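Local coordinates for protein putative cytochrome P450 120 (PDB 2VE3) that probably works as a heme-dependent cytochrome P450 monooxygenase, and holds retinoic acid in its ligand pocket beside the heme, at residues Val307-Leu312 with Glu365-Asp370; Asp354-Pro359 with Phe379-Phe384. One frame throughout, in Å; residues are numbered along the deposited sequence.

Interaction 1: residues Val307-Leu312 with Glu365-Asp370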
ATOM      1  N   VAL A 307      -4.889  -8.628  15.080  1.00 18.21           N
ATOM      2  CA  VAL A 307      -5.388  -7.242  15.007  1.00 17.89           C
ATOM      3  C   VAL A 307      -4.937  -6.601  13.684  1.00 18.16           C
ATOM      4  O   VAL A 307      -5.710  -5.902  13.002  1.00 18.61           O
ATOM      5  CB  VAL A 307      -4.884  -6.446  16.228  1.00 17.48           C
ATOM      6  CG1 VAL A 307      -5.187  -4.959  16.098  1.00 17.30           C
ATOM      7  CG2 VAL A 307      -5.477  -7.016  17.500  1.00 16.47           C
ATOM      8  N   LEU A 308      -3.690  -6.863  13.310  1.00 17.90           N
ATOM      9  CA  LEU A 308      -3.116  -6.228  12.134  1.00 17.98           C
ATOM     10  C   LEU A 308      -3.682  -6.817  10.835  1.00 17.63           C
ATOM     11  O   LEU A 308      -3.972  -6.064   9.908  1.00 17.84           O
ATOM     12  CB  LEU A 308      -1.582  -6.215  12.207  1.00 17.80           C
ATOM     13  CG  LEU A 308      -0.967  -5.411  13.355  1.00 17.92           C
ATOM     14  CD1 LEU A 308       0.555  -5.601  13.407  1.00 19.69           C
ATOM     15  CD2 LEU A 308      -1.313  -3.915  13.282  1.00 18.13           C
ATOM     16  N   GLN A 309      -3.924  -8.133  10.805  1.00 16.84           N
ATOM     17  CA  GLN A 309      -4.715  -8.749   9.728  1.00 16.56           C
ATOM     18  C   GLN A 309      -6.095  -8.084   9.565  1.00 15.86           C
ATOM     19  O   GLN A 309      -6.567  -7.873   8.442  1.00 14.20           O
ATOM     20  CB  GLN A 309      -4.928 -10.262   9.972  1.00 17.41           C
ATOM     21  CG  GLN A 309      -3.662 -11.182   9.857  1.00 18.31           C
ATOM     22  CD  GLN A 309      -3.197 -11.388   8.429  1.00 20.04           C
ATOM     23  OE1 GLN A 309      -2.649 -10.477   7.795  1.00 24.33           O
ATOM     24  NE2 GLN A 309      -3.397 -12.591   7.914  1.00 19.85           N
ATOM     25  N   GLU A 310      -6.733  -7.771  10.695  1.00 15.00           N
ATOM     26  CA  GLU A 310      -8.082  -7.218  10.694  1.00 15.88           C
ATOM     27  C   GLU A 310      -8.152  -5.707  10.378  1.00 15.11           C
ATOM     28  O   GLU A 310      -9.119  -5.249   9.753  1.00 15.43           O
ATOM     29  CB  GLU A 310      -8.818  -7.580  12.002  1.00 15.64           C
ATOM     30  CG  GLU A 310     -10.203  -6.952  12.200  1.00 16.90           C
ATOM     31  CD  GLU A 310     -11.248  -7.381  11.183  1.00 18.46           C
ATOM     32  OE1 GLU A 310     -10.909  -8.008  10.155  1.00 22.28           O
ATOM     33  OE2 GLU A 310     -12.439  -7.087  11.419  1.00 15.36           O
ATOM     34  N   VAL A 311      -7.139  -4.950  10.795  1.00 15.17           N
ATOM     35  CA  VAL A 311      -6.983  -3.543  10.350  1.00 14.90           C
ATOM     36  C   VAL A 311      -6.934  -3.495   8.815  1.00 15.27           C
ATOM     37  O   VAL A 311      -7.732  -2.793   8.191  1.00 16.14           O
ATOM     38  CB  VAL A 311      -5.726  -2.843  10.981  1.00 14.63           C
ATOM     39  CG1 VAL A 311      -5.431  -1.533  10.292  1.00 15.92           C
ATOM     40  CG2 VAL A 311      -5.928  -2.573  12.461  1.00 13.47           C
ATOM     41  N   LEU A 312      -6.017  -4.260   8.215  1.00 15.39           N
ATOM     42  CA  LEU A 312      -5.851  -4.336   6.747  1.00 15.40           C
ATOM     43  C   LEU A 312      -7.097  -4.863   6.037  1.00 15.48           C
ATOM     44  O   LEU A 312      -7.336  -4.551   4.860  1.00 15.57           O
ATOM     45  CB  LEU A 312      -4.645  -5.226   6.374  1.00 15.36           C
ATOM     46  CG  LEU A 312      -3.231  -4.804   6.820  1.00 15.17           C
ATOM     47  CD1 LEU A 312      -2.195  -5.835   6.416  1.00 16.52           C
ATOM     48  CD2 LEU A 312      -2.833  -3.417   6.323  1.00 13.81           C
ATOM     49  N   GLU A 365     -10.913 -11.497  16.175  1.00 21.51           N
ATOM     50  CA  GLU A 365     -11.257 -12.909  16.386  1.00 22.19           C
ATOM     51  C   GLU A 365     -11.591 -13.667  15.103  1.00 22.53           C
ATOM     52  O   GLU A 365     -11.784 -14.865  15.149  1.00 23.45           O
ATOM     53  CB  GLU A 365     -12.434 -13.063  17.370  1.00 22.02           C
ATOM     54  CG  GLU A 365     -12.240 -12.396  18.720  1.00 22.55           C
ATOM     55  CD  GLU A 365     -11.102 -12.996  19.517  1.00 23.95           C
ATOM     56  OE1 GLU A 365     -11.064 -14.232  19.674  1.00 26.29           O
ATOM     57  OE2 GLU A 365     -10.242 -12.234  19.992  1.00 23.30           O
ATOM     58  N   ARG A 366     -11.687 -12.973  13.967  1.00 23.13           N
ATOM     59  CA  ARG A 366     -11.879 -13.638  12.682  1.00 23.11           C
ATOM     60  C   ARG A 366     -10.611 -14.397  12.299  1.00 23.87           C
ATOM     61  O   ARG A 366     -10.669 -15.388  11.571  1.00 24.14           O
ATOM     62  CB  ARG A 366     -12.232 -12.636  11.567  1.00 23.18           C
ATOM     63  CG  ARG A 366     -13.415 -11.706  11.812  1.00 21.81           C
ATOM     64  CD  ARG A 366     -13.491 -10.662  10.671  1.00 22.70           C
ATOM     65  NE  ARG A 366     -14.409  -9.545  10.920  1.00 20.17           N
ATOM     66  CZ  ARG A 366     -15.718  -9.562  10.682  1.00 21.00           C
ATOM     67  NH1 ARG A 366     -16.302 -10.657  10.218  1.00 20.74           N
ATOM     68  NH2 ARG A 366     -16.461  -8.489  10.933  1.00 20.53           N
ATOM     69  N   PHE A 367      -9.467 -13.928  12.789  1.00 24.44           N
ATOM     70  CA  PHE A 367      -8.168 -14.502  12.419  1.00 25.84           C
ATOM     71  C   PHE A 367      -7.575 -15.430  13.500  1.00 26.95           C
ATOM     72  O   PHE A 367      -6.468 -15.968  13.337  1.00 27.31           O
ATOM     73  CB  PHE A 367      -7.200 -13.388  11.966  1.00 24.98           C
ATOM     74  CG  PHE A 367      -7.703 -12.635  10.762  1.00 24.93           C
ATOM     75  CD1 PHE A 367      -7.450 -13.113   9.475  1.00 24.26           C
ATOM     76  CD2 PHE A 367      -8.501 -11.504  10.916  1.00 24.08           C
ATOM     77  CE1 PHE A 367      -7.948 -12.466   8.367  1.00 23.50           C
ATOM     78  CE2 PHE A 367      -9.003 -10.849   9.813  1.00 23.97           C
ATOM     79  CZ  PHE A 367      -8.723 -11.339   8.526  1.00 23.06           C
ATOM     80  N   THR A 368      -8.330 -15.598  14.587  1.00 28.49           N
ATOM     81  CA  THR A 368      -8.061 -16.585  15.644  1.00 30.32           C
ATOM     82  C   THR A 368      -8.177 -17.953  15.004  1.00 31.64           C
ATOM     83  O   THR A 368      -9.126 -18.175  14.257  1.00 32.19           O
ATOM     84  CB  THR A 368      -9.123 -16.473  16.789  1.00 29.97           C
ATOM     85  OG1 THR A 368      -8.924 -15.260  17.513  1.00 30.61           O
ATOM     86  CG2 THR A 368      -9.051 -17.648  17.780  1.00 30.00           C
ATOM     87  N   PRO A 369      -7.217 -18.868  15.287  1.00 33.16           N
ATOM     88  CA  PRO A 369      -7.134 -20.256  14.833  1.00 34.12           C
ATOM     89  C   PRO A 369      -8.372 -20.915  14.169  1.00 35.04           C
ATOM     90  O   PRO A 369      -8.244 -21.443  13.055  1.00 35.34           O
ATOM     91  CB  PRO A 369      -6.721 -20.976  16.115  1.00 34.39           C
ATOM     92  CG  PRO A 369      -5.813 -19.934  16.823  1.00 33.48           C
ATOM     93  CD  PRO A 369      -6.066 -18.589  16.166  1.00 33.30           C
ATOM     94  N   ASP A 370      -9.536 -20.898  14.818  1.00 35.89           N
ATOM     95  CA  ASP A 370     -10.729 -21.521  14.213  1.00 37.00           C
ATOM     96  C   ASP A 370     -11.783 -20.535  13.720  1.00 37.22           C
ATOM     97  O   ASP A 370     -12.906 -20.939  13.375  1.00 37.33           O
ATOM     98  CB  ASP A 370     -11.387 -22.500  15.183  1.00 37.59           C
ATOM     99  CG  ASP A 370     -10.599 -23.767  15.347  1.00 38.97           C
ATOM    100  OD1 ASP A 370     -10.877 -24.730  14.589  1.00 39.76           O
ATOM    101  OD2 ASP A 370      -9.705 -23.793  16.230  1.00 40.79           O
TER
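Glu310 and Arg366 meet in a salt bridge, with NE of Arg366 donating to Glu310 OE2 at 3.2 Å along a moderately bent path (N-H...O 153°). The acceptor lies at the guanidinium edge, in its plane, whereas the donor reaches the carboxylate from above its plane; the two flat groups are turned 41° apart. Glu310 CG stands anti to the backbone N (chi1 174°) and the chain then folds at chi2, which swings the carboxylate off the helix toward the arginine. OE2 also takes Arg313 NH2 and the backbone N of Asp363, so this buried oxygen is gripped three ways, and the two arginines would probably stabilise its negative charge. Arginine suits the other side because its remaining nitrogens are spent as well: NH1 on Pro357 O, NH2 on the carbonyls of Asp358 and Lys361. Glu310 and Arg313 form the ExxR motif of the P450 K helix, and with Arg366, the arginine of the PERF motif, they make up the family's E-R-R triad.

The apolar part rests on Phe367. Gln309 CB sits over the ring centre, 3.7 Å from the centroid of the Phe367 ring, a CH-pi contact made by the aliphatic root of a side chain whose OE1 bonds to Arg398. Glu310 OE1 approaches the ring edge in plane, 3.4 Å from Phe367 CE2, where the aromatic hydrogens carry partial positive charge.

Helix 302-314 thus turns its Gln309-Glu310 face to the PERF loop, just ahead of the meander, while Leu308 and Val311 pack against helix 241-272 and Val307 against both that helix and helix 274-285.

Interaction 2: residues Asp354-Pro359 with Phe379-Phe384. With HEM (protoporphyrin IX containing Fe), chain C.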
ATOM      1  N   ASP A 354     -20.657 -12.463   3.268  1.00 27.72           N
ATOM      2  CA  ASP A 354     -20.469 -13.920   3.286  1.00 28.06           C
ATOM      3  C   ASP A 354     -19.072 -14.281   3.759  1.00 27.92           C
ATOM      4  O   ASP A 354     -18.882 -15.220   4.544  1.00 28.62           O
ATOM      5  CB  ASP A 354     -20.681 -14.514   1.887  1.00 28.46           C
ATOM      6  CG  ASP A 354     -22.081 -14.290   1.350  1.00 29.76           C
ATOM      7  OD1 ASP A 354     -23.019 -14.125   2.153  1.00 31.63           O
ATOM      8  OD2 ASP A 354     -22.246 -14.295   0.111  1.00 32.28           O
ATOM      9  N   LEU A 355     -18.089 -13.543   3.251  1.00 27.13           N
ATOM     10  CA  LEU A 355     -16.708 -13.632   3.708  1.00 26.12           C
ATOM     11  C   LEU A 355     -16.505 -13.066   5.115  1.00 25.58           C
ATOM     12  O   LEU A 355     -15.789 -13.640   5.934  1.00 25.55           O
ATOM     13  CB  LEU A 355     -15.816 -12.880   2.710  1.00 26.22           C
ATOM     14  CG  LEU A 355     -14.857 -13.626   1.774  1.00 25.97           C
ATOM     15  CD1 LEU A 355     -15.282 -15.075   1.489  1.00 21.17           C
ATOM     16  CD2 LEU A 355     -14.610 -12.827   0.478  1.00 25.62           C
ATOM     17  N   TYR A 356     -17.134 -11.929   5.386  1.00 25.19           N
ATOM     18  CA  TYR A 356     -16.954 -11.211   6.647  1.00 25.41           C
ATOM     19  C   TYR A 356     -18.294 -10.854   7.283  1.00 25.74           C
ATOM     20  O   TYR A 356     -18.815  -9.763   7.059  1.00 25.81           O
ATOM     21  CB  TYR A 356     -16.073  -9.961   6.432  1.00 24.61           C
ATOM     22  CG  TYR A 356     -14.729 -10.316   5.851  1.00 24.30           C
ATOM     23  CD1 TYR A 356     -13.764 -10.973   6.628  1.00 23.56           C
ATOM     24  CD2 TYR A 356     -14.443 -10.072   4.509  1.00 23.38           C
ATOM     25  CE1 TYR A 356     -12.540 -11.329   6.093  1.00 23.42           C
ATOM     26  CE2 TYR A 356     -13.221 -10.430   3.956  1.00 22.28           C
ATOM     27  CZ  TYR A 356     -12.276 -11.048   4.755  1.00 23.42           C
ATOM     28  OH  TYR A 356     -11.072 -11.391   4.234  1.00 22.66           O
ATOM     29  N   PRO A 357     -18.868 -11.785   8.064  1.00 26.34           N
ATOM     30  CA  PRO A 357     -20.144 -11.537   8.750  1.00 26.86           C
ATOM     31  C   PRO A 357     -20.104 -10.256   9.588  1.00 27.31           C
ATOM     32  O   PRO A 357     -19.198 -10.094  10.409  1.00 27.95           O
ATOM     33  CB  PRO A 357     -20.301 -12.775   9.640  1.00 26.94           C
ATOM     34  CG  PRO A 357     -19.558 -13.844   8.918  1.00 26.68           C
ATOM     35  CD  PRO A 357     -18.353 -13.142   8.341  1.00 26.24           C
ATOM     36  N   ASP A 358     -21.076  -9.364   9.368  1.00 27.62           N
ATOM     37  CA  ASP A 358     -21.059  -7.979   9.878  1.00 27.59           C
ATOM     38  C   ASP A 358     -19.784  -7.290   9.416  1.00 26.88           C
ATOM     39  O   ASP A 358     -18.907  -6.996  10.238  1.00 26.59           O
ATOM     40  CB  ASP A 358     -21.145  -7.919  11.409  1.00 28.01           C
ATOM     41  CG  ASP A 358     -22.493  -8.337  11.940  1.00 29.97           C
ATOM     42  OD1 ASP A 358     -23.510  -8.129  11.234  1.00 30.88           O
ATOM     43  OD2 ASP A 358     -22.527  -8.868  13.083  1.00 33.45           O
ATOM     44  N   PRO A 359     -19.679  -7.025   8.099  1.00 26.40           N
ATOM     45  CA  PRO A 359     -18.425  -6.587   7.468  1.00 25.88           C
ATOM     46  C   PRO A 359     -17.898  -5.273   8.022  1.00 25.06           C
ATOM     47  O   PRO A 359     -16.704  -5.001   7.942  1.00 25.32           O
ATOM     48  CB  PRO A 359     -18.826  -6.412   5.998  1.00 26.07           C
ATOM     49  CG  PRO A 359     -20.329  -6.186   6.041  1.00 26.24           C
ATOM     50  CD  PRO A 359     -20.779  -7.103   7.117  1.00 26.42           C
ATOM     51  N   PHE A 379      -8.205 -16.572  -1.297  1.00 27.14           N
ATOM     52  CA  PHE A 379      -8.305 -15.228  -1.928  1.00 26.27           C
ATOM     53  C   PHE A 379      -9.433 -14.365  -1.367  1.00 25.10           C
ATOM     54  O   PHE A 379      -9.978 -13.494  -2.056  1.00 24.71           O
ATOM     55  CB  PHE A 379      -8.381 -15.323  -3.464  1.00 26.71           C
ATOM     56  CG  PHE A 379      -7.198 -16.018  -4.092  1.00 27.24           C
ATOM     57  CD1 PHE A 379      -5.931 -15.437  -4.057  1.00 28.66           C
ATOM     58  CD2 PHE A 379      -7.352 -17.254  -4.716  1.00 28.88           C
ATOM     59  CE1 PHE A 379      -4.827 -16.077  -4.637  1.00 28.08           C
ATOM     60  CE2 PHE A 379      -6.249 -17.908  -5.311  1.00 29.15           C
ATOM     61  CZ  PHE A 379      -4.991 -17.312  -5.264  1.00 28.46           C
ATOM     62  N   ALA A 380      -9.733 -14.601  -0.093  1.00 23.69           N
ATOM     63  CA  ALA A 380     -10.789 -13.911   0.633  1.00 22.63           C
ATOM     64  C   ALA A 380     -10.246 -12.680   1.397  1.00 21.70           C
ATOM     65  O   ALA A 380     -10.941 -11.670   1.586  1.00 21.64           O
ATOM     66  CB  ALA A 380     -11.458 -14.900   1.592  1.00 22.07           C
ATOM     67  N   HIS A 381      -8.998 -12.792   1.839  1.00 20.94           N
ATOM     68  CA  HIS A 381      -8.268 -11.727   2.500  1.00 19.79           C
ATOM     69  C   HIS A 381      -7.093 -11.441   1.563  1.00 19.48           C
ATOM     70  O   HIS A 381      -6.144 -12.217   1.472  1.00 19.74           O
ATOM     71  CB  HIS A 381      -7.814 -12.222   3.872  1.00 19.78           C
ATOM     72  CG  HIS A 381      -7.094 -11.203   4.701  1.00 18.71           C
ATOM     73  ND1 HIS A 381      -7.723 -10.113   5.264  1.00 17.28           N
ATOM     74  CD2 HIS A 381      -5.809 -11.145   5.117  1.00 16.99           C
ATOM     75  CE1 HIS A 381      -6.849  -9.409   5.956  1.00 15.14           C
ATOM     76  NE2 HIS A 381      -5.682 -10.017   5.889  1.00 17.93           N
ATOM     77  N   VAL A 382      -7.199 -10.344   0.816  1.00 18.67           N
ATOM     78  CA  VAL A 382      -6.201  -9.983  -0.184  1.00 17.14           C
ATOM     79  C   VAL A 382      -5.682  -8.529  -0.091  1.00 16.35           C
ATOM     80  O   VAL A 382      -5.666  -7.819  -1.103  1.00 16.16           O
ATOM     81  CB  VAL A 382      -6.702 -10.288  -1.618  1.00 16.86           C
ATOM     82  CG1 VAL A 382      -6.767 -11.811  -1.857  1.00 17.62           C
ATOM     83  CG2 VAL A 382      -8.052  -9.591  -1.919  1.00 17.78           C
ATOM     84  N   PRO A 383      -5.218  -8.106   1.102  1.00 15.56           N
ATOM     85  CA  PRO A 383      -4.689  -6.743   1.305  1.00 15.68           C
ATOM     86  C   PRO A 383      -3.380  -6.513   0.507  1.00 15.15           C
ATOM     87  O   PRO A 383      -3.061  -5.383   0.159  1.00 14.25           O
ATOM     88  CB  PRO A 383      -4.427  -6.686   2.818  1.00 14.99           C
ATOM     89  CG  PRO A 383      -4.177  -8.146   3.202  1.00 16.81           C
ATOM     90  CD  PRO A 383      -5.114  -8.929   2.331  1.00 15.83           C
ATOM     91  N   PHE A 384      -2.656  -7.597   0.210  1.00 15.33           N
ATOM     92  CA  PHE A 384      -1.412  -7.548  -0.575  1.00 15.09           C
ATOM     93  C   PHE A 384      -1.566  -8.129  -1.981  1.00 15.63           C
ATOM     94  O   PHE A 384      -0.567  -8.381  -2.669  1.00 16.58           O
ATOM     95  CB  PHE A 384      -0.276  -8.265   0.166  1.00 15.10           C
ATOM     96  CG  PHE A 384       0.003  -7.698   1.542  1.00 15.35           C
ATOM     97  CD1 PHE A 384       0.690  -6.484   1.694  1.00 15.23           C
ATOM     98  CD2 PHE A 384      -0.450  -8.357   2.685  1.00 14.95           C
ATOM     99  CE1 PHE A 384       0.951  -5.956   2.961  1.00 13.67           C
ATOM    100  CE2 PHE A 384      -0.192  -7.832   3.959  1.00 12.24           C
ATOM    101  CZ  PHE A 384       0.506  -6.636   4.092  1.00 13.17           C
TER
HETATM  102  CHA HEM C1444       2.387  -4.742  -5.056  1.00 15.28           C
HETATM  103  CHB HEM C1444      -0.483  -3.741  -1.262  1.00 15.04           C
HETATM  104  CHC HEM C1444       3.362  -2.135   1.250  1.00 14.33           C
HETATM  105  CHD HEM C1444       6.122  -2.597  -2.680  1.00 15.48           C
HETATM  106  C1A HEM C1444       1.256  -4.638  -4.256  1.00 15.75           C
HETATM  107  C2A HEM C1444      -0.100  -5.038  -4.588  1.00 16.53           C
HETATM  108  C3A HEM C1444      -0.881  -4.771  -3.522  1.00 15.64           C
HETATM  109  C4A HEM C1444      -0.054  -4.175  -2.504  1.00 14.57           C
HETATM  110  CMA HEM C1444      -2.396  -5.008  -3.377  1.00 12.91           C
HETATM  111  CAA HEM C1444      -0.534  -5.709  -5.912  1.00 17.66           C
HETATM  112  CBA HEM C1444      -1.017  -4.704  -6.955  1.00 22.28           C
HETATM  113  CGA HEM C1444      -1.240  -5.465  -8.244  1.00 23.09           C
HETATM  114  O1A HEM C1444      -2.134  -6.362  -8.248  1.00 24.72           O
HETATM  115  O2A HEM C1444      -0.535  -5.177  -9.256  1.00 20.81           O
HETATM  116  C1B HEM C1444       0.312  -3.260  -0.238  1.00 12.51           C
HETATM  117  C2B HEM C1444      -0.108  -2.976   1.126  1.00 12.92           C
HETATM  118  C3B HEM C1444       0.961  -2.539   1.823  1.00 12.23           C
HETATM  119  C4B HEM C1444       2.080  -2.529   0.917  1.00 13.05           C
HETATM  120  CMB HEM C1444      -1.549  -3.171   1.649  1.00 10.82           C
HETATM  121  CAB HEM C1444       1.056  -2.078   3.314  1.00 15.23           C
HETATM  122  CBB HEM C1444       0.347  -2.635   4.309  1.00 16.01           C
HETATM  123  C1C HEM C1444       4.470  -2.159   0.435  1.00 13.00           C
HETATM  124  C2C HEM C1444       5.829  -1.834   0.820  1.00 13.34           C
HETATM  125  C3C HEM C1444       6.602  -1.961  -0.267  1.00 14.01           C
HETATM  126  C4C HEM C1444       5.737  -2.356  -1.378  1.00 14.88           C
HETATM  127  CMC HEM C1444       6.283  -1.452   2.255  1.00 12.86           C
HETATM  128  CAC HEM C1444       8.143  -1.761  -0.357  1.00 15.51           C
HETATM  129  CBC HEM C1444       8.741  -0.566  -0.313  1.00 17.19           C
HETATM  130  C1D HEM C1444       5.356  -3.128  -3.698  1.00 14.67           C
HETATM  131  C2D HEM C1444       5.795  -3.236  -5.064  1.00 16.13           C
HETATM  132  C3D HEM C1444       4.635  -3.897  -5.817  1.00 14.38           C
HETATM  133  C4D HEM C1444       3.616  -4.150  -4.815  1.00 15.82           C
HETATM  134  CMD HEM C1444       7.156  -2.766  -5.641  1.00 16.86           C
HETATM  135  CAD HEM C1444       4.556  -4.252  -7.319  1.00 15.12           C
HETATM  136  CBD HEM C1444       4.720  -5.764  -7.458  1.00 14.58           C
HETATM  137  CGD HEM C1444       4.685  -6.171  -8.911  1.00 17.76           C
HETATM  138  O1D HEM C1444       5.059  -7.338  -9.189  1.00 18.96           O
HETATM  139  O2D HEM C1444       4.296  -5.357  -9.801  1.00 19.97           O
HETATM  140  NA  HEM C1444       1.243  -4.119  -2.984  1.00 14.51           N
HETATM  141  NB  HEM C1444       1.653  -2.959  -0.335  1.00 13.52           N
HETATM  142  NC  HEM C1444       4.441  -2.464  -0.915  1.00 14.17           N
HETATM  143  ND  HEM C1444       4.079  -3.686  -3.580  1.00 15.52           N
HETATM  144 FE   HEM C1444       2.926  -3.561  -1.818  1.00 15.89          FE
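The phenol of Tyr356 reaches across to the backbone of Ala380, its OH donating to the carbonyl O at 2.7 Å. The approach is steep: the C=O...donor angle is 105° and the hydroxyl stands 56° out of the carbonyl plane. Ala380 O lies at the edge of the Tyr356 ring, near its plane. Tyr356 CG sits beside the backbone N and opposite the carbonyl carbon (chi1 -58°), which sends the ring toward 379-384. The same OH lies 3.4 Å from His381 CB, against the root of that side chain. Beside this polar link, Leu355 closes over the Ala380 methyl: Leu355 CG comes within 3.6 Å of Ala380 CB, with both CD1 and CD2 also touching it. Alanine fits because its single methyl fills the fork of the leucine without pushing the loop away.

Further out, Leu355 N is held by Asp352 OD2 and Leu355 O by Asn376 ND2, while the Tyr356 side chain lies against Arg313 and Arg366. In the 379-384 segment, Val382 N is bonded to His350 NE2. A phenylalanine in place of Tyr356 would probably keep the ring packing but leave the carbonyl of Ala380 without this donor, and the turn around it freer to shift.

From here the chain runs straight to the cofactor. Pro383 O lies 3.1 Å from the heme methyl CMB, and Phe384, whose CD1 and CE1 approach pyrrole B, opens the family's FxxGxxxCxG signature; its backbone is hydrogen-bonded to that of Cys391, the probable axial ligand of iron. A tyrosine hydroxyl therefore ties down a backbone carbonyl only a few residues from the heme, and a neutral donor does so in buried surroundings without bringing in another charge.

Interactions 1 and 2 lie on the same side of the chain's centre, their own centres 10 Å apart. Their segments alternate along the sequence: 307-312 on helix 302-314 comes first, then 354-359, 365-370 and 379-384, all three within the long span between helices 346-349 and 394-411. That span carries the PERF motif and the meander, and runs on into the cysteine-ligand loop. Arg366 joins the two contacts directly, since the side chain that bonds to the helix in interaction 1 also binds backbone carbonyls of 354-359. The rings of Phe367 and His381 meet as well. Helix, PERF loop and heme-binding loop are thus knit together on the side of the heme where the cysteine ligand probably sits.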